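Local coordinates for YaeQ family protein (Pseudomonas syringae pv. tomato, PDB 2OT9) that is of unknown function but belongs to the YaeQ family, placed in the PDDEXK nuclease-like clan, and holds a meso-tartaric acid molecule in this crystal, at residues 43-48 / 159-164; 81-86 / 93-98. All coordinates share one frame; numbering follows the deposited sequence.

Contact 1 (43-48 / 159-164)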
loop_
_atom_site.group_PDB
_atom_site.type_symbol
_atom_site.label_atom_id
_atom_site.label_comp_id
_atom_site.label_asym_id
_atom_site.label_seq_id
_atom_site.Cartn_x
_atom_site.Cartn_y
_atom_site.Cartn_z
ATOM N N ARG A 43 -3.402 0.479 2.203
ATOM C CA ARG A 43 -2.715 1.737 1.838
ATOM C C ARG A 43 -1.741 2.214 2.929
ATOM O O ARG A 43 -0.650 2.707 2.619
ATOM C CB ARG A 43 -3.727 2.845 1.534
ATOM C CG ARG A 43 -4.497 2.615 0.246
ATOM C CD ARG A 43 -4.874 3.945 -0.410
ATOM N NE ARG A 43 -5.817 4.718 0.393
ATOM C CZ ARG A 43 -6.102 6.004 0.192
ATOM N NH1 ARG A 43 -6.992 6.614 0.983
ATOM N NH2 ARG A 43 -5.501 6.683 -0.792
ATOM N N LEU A 44 -2.142 2.088 4.196
ATOM C CA LEU A 44 -1.258 2.471 5.320
ATOM C C LEU A 44 -0.019 1.575 5.422
ATOM O O LEU A 44 1.095 2.057 5.709
ATOM C CB LEU A 44 -2.008 2.447 6.663
ATOM C CG LEU A 44 -3.286 3.275 6.793
ATOM C CD1 LEU A 44 -3.846 3.163 8.227
ATOM C CD2 LEU A 44 -3.067 4.710 6.408
ATOM N N LEU A 45 -0.199 0.274 5.202
ATOM C CA LEU A 45 0.946 -0.647 5.179
ATOM C C LEU A 45 1.897 -0.267 4.044
ATOM O O LEU A 45 3.103 -0.262 4.231
ATOM C CB LEU A 45 0.472 -2.092 4.971
ATOM C CG LEU A 45 -0.172 -2.785 6.174
ATOM C CD1 LEU A 45 -0.792 -4.123 5.735
ATOM C CD2 LEU A 45 0.854 -2.977 7.290
ATOM N N ALA A 46 1.347 0.033 2.861
ATOM C CA ALA A 46 2.177 0.441 1.707
ATOM C C ALA A 46 2.976 1.711 2.019
ATOM O O ALA A 46 4.141 1.838 1.650
ATOM C CB ALA A 46 1.285 0.677 0.453
ATOM N N TYR A 47 2.318 2.668 2.660
ATOM C CA TYR A 47 2.967 3.911 3.074
ATOM C C TYR A 47 4.200 3.642 3.944
ATOM O O TYR A 47 5.264 4.227 3.704
ATOM C CB TYR A 47 1.973 4.828 3.820
ATOM C CG TYR A 47 2.553 6.199 4.111
ATOM C CD1 TYR A 47 2.631 7.168 3.113
ATOM C CD2 TYR A 47 3.052 6.506 5.376
ATOM C CE1 TYR A 47 3.186 8.408 3.362
ATOM C CE2 TYR A 47 3.606 7.745 5.644
ATOM C CZ TYR A 47 3.671 8.693 4.633
ATOM O OH TYR A 47 4.221 9.919 4.884
ATOM N N ALA A 48 4.047 2.785 4.970
ATOM C CA ALA A 48 5.156 2.436 5.860
ATOM C C ALA A 48 6.237 1.656 5.092
ATOM O O ALA A 48 7.443 1.924 5.233
ATOM C CB ALA A 48 4.653 1.624 7.059
ATOM N N VAL A 159 6.966 -7.144 8.298
ATOM C CA VAL A 159 6.424 -5.932 8.879
ATOM C C VAL A 159 5.740 -6.303 10.201
ATOM O O VAL A 159 4.864 -7.178 10.240
ATOM C CB VAL A 159 5.461 -5.228 7.878
ATOM C CG1 VAL A 159 4.933 -3.901 8.428
ATOM C CG2 VAL A 159 6.163 -4.985 6.542
ATOM N N PHE A 160 6.165 -5.670 11.288
ATOM C CA PHE A 160 5.532 -5.867 12.570
ATOM C C PHE A 160 4.835 -4.573 12.941
ATOM O O PHE A 160 5.489 -3.543 13.151
ATOM C CB PHE A 160 6.565 -6.219 13.656
ATOM C CG PHE A 160 7.355 -7.462 13.355
ATOM C CD1 PHE A 160 6.885 -8.707 13.750
ATOM C CD2 PHE A 160 8.562 -7.381 12.671
ATOM C CE1 PHE A 160 7.623 -9.873 13.476
ATOM C CE2 PHE A 160 9.304 -8.532 12.390
ATOM C CZ PHE A 160 8.827 -9.781 12.798
ATOM N N VAL A 161 3.510 -4.633 13.032
ATOM C CA VAL A 161 2.732 -3.453 13.375
ATOM C C VAL A 161 2.209 -3.586 14.800
ATOM O O VAL A 161 1.497 -4.547 15.118
ATOM C CB VAL A 161 1.537 -3.270 12.404
ATOM C CG1 VAL A 161 0.713 -2.021 12.782
ATOM C CG2 VAL A 161 2.002 -3.225 10.954
ATOM N N THR A 162 2.538 -2.619 15.659
ATOM C CA THR A 162 1.971 -2.575 16.996
ATOM C C THR A 162 0.873 -1.514 17.035
ATOM O O THR A 162 1.110 -0.334 16.735
ATOM C CB THR A 162 3.045 -2.281 18.092
ATOM O OG1 THR A 162 4.124 -3.212 17.965
ATOM C CG2 THR A 162 2.445 -2.414 19.498
ATOM N N ASP A 163 -0.329 -1.935 17.394
ATOM C CA ASP A 163 -1.417 -0.987 17.590
ATOM C C ASP A 163 -2.017 -1.165 18.988
ATOM O O ASP A 163 -1.391 -1.780 19.858
ATOM C CB ASP A 163 -2.471 -1.136 16.481
ATOM C CG ASP A 163 -3.204 -2.480 16.524
ATOM O OD1 ASP A 163 -3.118 -3.228 17.537
ATOM O OD2 ASP A 163 -3.892 -2.770 15.530
ATOM N N ASP A 164 -3.238 -0.667 19.185
ATOM C CA ASP A 164 -3.931 -0.737 20.471
ATOM C C ASP A 164 -4.286 -2.181 20.931
ATOM O O ASP A 164 -4.630 -2.412 22.082
ATOM C CB ASP A 164 -5.196 0.128 20.401
ATOM C CG ASP A 164 -6.209 -0.382 19.359
ATOM O OD1 ASP A 164 -5.810 -0.690 18.230
ATOM O OD2 ASP A 164 -7.406 -0.481 19.673
#
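Leu45 meets Val161 and Val159 through a single methyl group. Leu45 CD2 lies 3.8 Å from Val161 CG2, the nearer approach of the two. Leu45 CD2 is also 4.3 Å from Val159 CG1, a lighter touch. The two valine methyls are themselves in contact: Val159 CG1 and Val161 CG2 are 3.9 Å apart. CD2 therefore rests against a small apolar patch made by alternate residues of one strand. The CB of Leu45 does not head straight for the strand. With chi2 at 171°, CD1 continues the chain anti to CA, while CD2 branches off toward the strand and makes the contact. In Val161, CG2 stands anti to the carbonyl carbon and is the branch offered to the leucine.

This is helix-on-sheet packing in the core of the YaeQ fold. Helix 37-49 covers one face of a large mixed sheet, and strand 158-163 runs between strands 147-155 and 166-174. Trp150 and Val152 of strand 147-155 touch Val161 and Val159. Val170 of strand 166-174 adds to the packing of Val159. The touching residues are all buried, and the contact consists of apolar packing alone.

Away from this patch the two segments draw apart. The nearest backbones, at Leu45 and Val159, have CA atoms 8.5 Å apart, and only 83 Å² is buried in all. Leu45 CD1 is 6.0 Å from Val161 CG2. Ala48 points its CB at the strand but stops 5.7 Å from Val159 CG1. Phe160 and Thr162, between and beyond the valines, do not touch the helix segment and are partly exposed. Phe160 lies against Glu169, and Thr162 against Gln167. Beyond them the chain turns at Asp163 and reaches the exposed Asp164; Asp163 OD1 accepts a hydrogen bond from the backbone N of Arg165.

Contact 2 (81-86 / 93-98); sequences WIEVGQ and TWCSRR. With SRT (S,R meso-tartaric acid), chain C.
A beta-alpha-beta crossover brings Trp81 against Cys95 and Arg98. Strand 78-84 leads through helix 89-96 to strand 101-106, its parallel neighbour. The indole is the main surface. With CG anti to the backbone N (chi1 -174°), the ring reaches toward helix 89-96. Cys95 CB sits over one face, a CH-pi contact at 3.7 Å from the centroid of the Trp81 five-membered ring. Cys95 SG comes in obliquely, in a sulfur-aromatic contact with the five-membered ring, and lies 3.4 Å from Trp81 CZ2.

The six-membered end of the indole meets Arg98. The arginine chain bends at chi3, and Trp81 CZ3 and CH2 come over one guanidinium face. The two planes are inclined by 58°, so this is not a flat stack. Arg98 NH2 is 3.4 Å from Trp81 CH2 and also donates to the carbonyl O of Asp65.

At the other end of the indole, Trp81 NE1 donates to Glu83 OE2 at 3.0 Å, meeting the oxygen from above the carboxylate plane. The same oxygen has a salt bridge to Arg91, and Glu83 OE1 accepts from Ala68 N. The buried carboxylate is thus held at both oxygens. Arg91 also lines the tartrate pocket, which begins where the strand ends. There Val84 O accepts a hydrogen bond from tartrate O3 at 2.7 Å. The lack of a CB at Gly85 suits its backbone angles and makes room for tartrate O1, 3.4 Å from Gly85 CA. Tartrate O1 takes a nearly straight bond, 172°, from Gln86 N at 2.7 Å.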
loop_
_atom_site.group_PDB
_atom_site.type_symbol
_atom_site.label_atom_id
_atom_site.label_comp_id
_atom_site.label_asym_id
_atom_site.label_seq_id
_atom_site.Cartn_x
_atom_site.Cartn_y
_atom_site.Cartn_z
ATOM N N TRP A 81 4.672 4.242 -8.472
ATOM C CA TRP A 81 3.220 4.176 -8.601
ATOM C C TRP A 81 2.735 2.965 -7.809
ATOM O O TRP A 81 3.051 1.835 -8.163
ATOM C CB TRP A 81 2.850 4.009 -10.089
ATOM C CG TRP A 81 1.373 4.063 -10.406
ATOM C CD1 TRP A 81 0.449 3.072 -10.203
ATOM C CD2 TRP A 81 0.663 5.148 -11.034
ATOM N NE1 TRP A 81 -0.796 3.480 -10.641
ATOM C CE2 TRP A 81 -0.690 4.744 -11.166
ATOM C CE3 TRP A 81 1.041 6.415 -11.509
ATOM C CZ2 TRP A 81 -1.669 5.574 -11.726
ATOM C CZ3 TRP A 81 0.061 7.239 -12.074
ATOM C CH2 TRP A 81 -1.277 6.814 -12.163
ATOM N N ILE A 82 1.960 3.197 -6.745
ATOM C CA ILE A 82 1.522 2.096 -5.890
ATOM C C ILE A 82 0.016 1.897 -5.924
ATOM O O ILE A 82 -0.752 2.808 -5.592
ATOM C CB ILE A 82 1.964 2.313 -4.427
ATOM C CG1 ILE A 82 3.452 2.683 -4.381
ATOM C CG2 ILE A 82 1.677 1.057 -3.578
ATOM C CD1 ILE A 82 4.036 2.960 -2.979
ATOM N N GLU A 83 -0.415 0.693 -6.284
ATOM C CA GLU A 83 -1.836 0.352 -6.173
ATOM C C GLU A 83 -2.073 -0.634 -5.039
ATOM O O GLU A 83 -1.134 -1.262 -4.538
ATOM C CB GLU A 83 -2.343 -0.263 -7.483
ATOM C CG GLU A 83 -2.282 0.677 -8.691
ATOM C CD GLU A 83 -3.287 1.851 -8.638
ATOM O OE1 GLU A 83 -3.927 2.126 -7.579
ATOM O OE2 GLU A 83 -3.418 2.519 -9.674
ATOM N N VAL A 84 -3.333 -0.765 -4.640
ATOM C CA VAL A 84 -3.738 -1.782 -3.668
ATOM C C VAL A 84 -4.965 -2.522 -4.215
ATOM O O VAL A 84 -5.729 -1.962 -5.005
ATOM C CB VAL A 84 -4.006 -1.205 -2.237
ATOM C CG1 VAL A 84 -2.787 -0.385 -1.730
ATOM C CG2 VAL A 84 -5.261 -0.361 -2.208
ATOM N N GLY A 85 -5.145 -3.764 -3.803
ATOM C CA GLY A 85 -6.341 -4.520 -4.200
ATOM C C GLY A 85 -6.083 -5.398 -5.412
ATOM O O GLY A 85 -5.045 -6.060 -5.493
ATOM N N GLN A 86 -7.009 -5.373 -6.371
ATOM C CA GLN A 86 -6.967 -6.294 -7.501
ATOM C C GLN A 86 -7.147 -5.563 -8.841
ATOM O O GLN A 86 -8.111 -5.835 -9.563
ATOM C CB GLN A 86 -8.031 -7.391 -7.316
ATOM C CG GLN A 86 -7.764 -8.291 -6.095
ATOM C CD GLN A 86 -8.796 -9.380 -5.891
ATOM O OE1 GLN A 86 -9.534 -9.747 -6.809
ATOM N NE2 GLN A 86 -8.859 -9.901 -4.671
ATOM N N THR A 93 -0.537 -2.391 -16.933
ATOM C CA THR A 93 0.252 -2.111 -18.133
ATOM C C THR A 93 0.368 -0.612 -18.378
ATOM O O THR A 93 1.482 -0.087 -18.547
ATOM C CB THR A 93 -0.327 -2.797 -19.394
ATOM O OG1 THR A 93 -0.361 -4.207 -19.177
ATOM C CG2 THR A 93 0.519 -2.479 -20.641
ATOM N N TRP A 94 -0.770 0.072 -18.382
ATOM C CA TRP A 94 -0.785 1.488 -18.695
ATOM C C TRP A 94 -0.208 2.394 -17.613
ATOM O O TRP A 94 0.484 3.362 -17.930
ATOM C CB TRP A 94 -2.182 1.940 -19.111
ATOM C CG TRP A 94 -2.526 1.432 -20.500
ATOM C CD1 TRP A 94 -1.688 1.364 -21.588
ATOM C CD2 TRP A 94 -3.792 0.938 -20.936
ATOM N NE1 TRP A 94 -2.375 0.854 -22.687
ATOM C CE2 TRP A 94 -3.660 0.572 -22.305
ATOM C CE3 TRP A 94 -5.022 0.735 -20.299
ATOM C CZ2 TRP A 94 -4.716 0.040 -23.038
ATOM C CZ3 TRP A 94 -6.065 0.205 -21.040
ATOM C CH2 TRP A 94 -5.903 -0.139 -22.382
ATOM N N CYS A 95 -0.487 2.080 -16.355
ATOM C CA CYS A 95 0.116 2.830 -15.260
ATOM C C CYS A 95 1.630 2.670 -15.243
ATOM O O CYS A 95 2.341 3.654 -15.070
ATOM C CB CYS A 95 -0.504 2.457 -13.911
ATOM S SG CYS A 95 -2.259 2.959 -13.769
ATOM N N SER A 96 2.122 1.449 -15.465
ATOM C CA SER A 96 3.562 1.152 -15.410
ATOM C C SER A 96 4.373 1.957 -16.402
ATOM O O SER A 96 5.564 2.204 -16.178
ATOM C CB SER A 96 3.843 -0.336 -15.611
ATOM O OG SER A 96 3.573 -0.725 -16.944
ATOM N N ARG A 97 3.727 2.351 -17.497
ATOM C CA ARG A 97 4.324 3.217 -18.494
ATOM C C ARG A 97 4.519 4.646 -17.977
ATOM O O ARG A 97 5.334 5.383 -18.524
ATOM C CB ARG A 97 3.465 3.224 -19.772
ATOM C CG ARG A 97 3.389 1.857 -20.422
ATOM C CD ARG A 97 2.575 1.854 -21.705
ATOM N NE ARG A 97 2.522 0.496 -22.243
ATOM C CZ ARG A 97 1.733 0.100 -23.241
ATOM N NH1 ARG A 97 0.909 0.960 -23.839
ATOM N NH2 ARG A 97 1.777 -1.166 -23.639
ATOM N N ARG A 98 3.763 5.021 -16.947
ATOM C CA ARG A 98 3.785 6.377 -16.374
ATOM C C ARG A 98 4.869 6.578 -15.291
ATOM O O ARG A 98 5.101 7.713 -14.865
ATOM C CB ARG A 98 2.402 6.749 -15.803
ATOM C CG ARG A 98 1.365 7.214 -16.831
ATOM C CD ARG A 98 0.001 7.570 -16.201
ATOM N NE ARG A 98 -0.005 8.881 -15.529
ATOM C CZ ARG A 98 -1.044 9.395 -14.860
ATOM N NH1 ARG A 98 -0.936 10.583 -14.280
ATOM N NH2 ARG A 98 -2.195 8.734 -14.764
HETATM O O1 SRT C . -8.849 -3.424 -6.173
HETATM O O11 SRT C . -10.020 -3.140 -7.992
HETATM C C1 SRT C . -9.377 -2.693 -7.024
HETATM C C2 SRT C . -9.176 -1.212 -6.836
HETATM O O2 SRT C . -10.363 -0.403 -6.871
HETATM C C3 SRT C . -8.167 -0.783 -7.875
HETATM O O3 SRT C . -6.913 -1.159 -7.297
HETATM C C4 SRT C . -8.248 0.700 -8.180
HETATM O O4 SRT C . -8.389 1.556 -7.265
HETATM O O41 SRT C . -8.168 1.029 -9.382
#

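In the fold
From the N terminus, strands 6-16 and 21-31 come first, then helix 37-49, which carries the first half of contact 1. The chain next builds strands 55-57 and 69-72 and reaches strand 78-84. Contact 2 closes a short loop here, tying strand 78-84 to helix 89-96 before strand 101-106, with six residues between 86 and 93. This local closure falls wholly within the long one of contact 1, which ends only at strand 158-163. The centres are 21 Å apart, on opposite sides of the chain's centre. Both contacts reach the same sheet, and helix 37-49 bridges them: Ala46 CB lies 4.1 Å from Ile82 CG2, and Arg43 CG 3.9 Å from Val84 CG2.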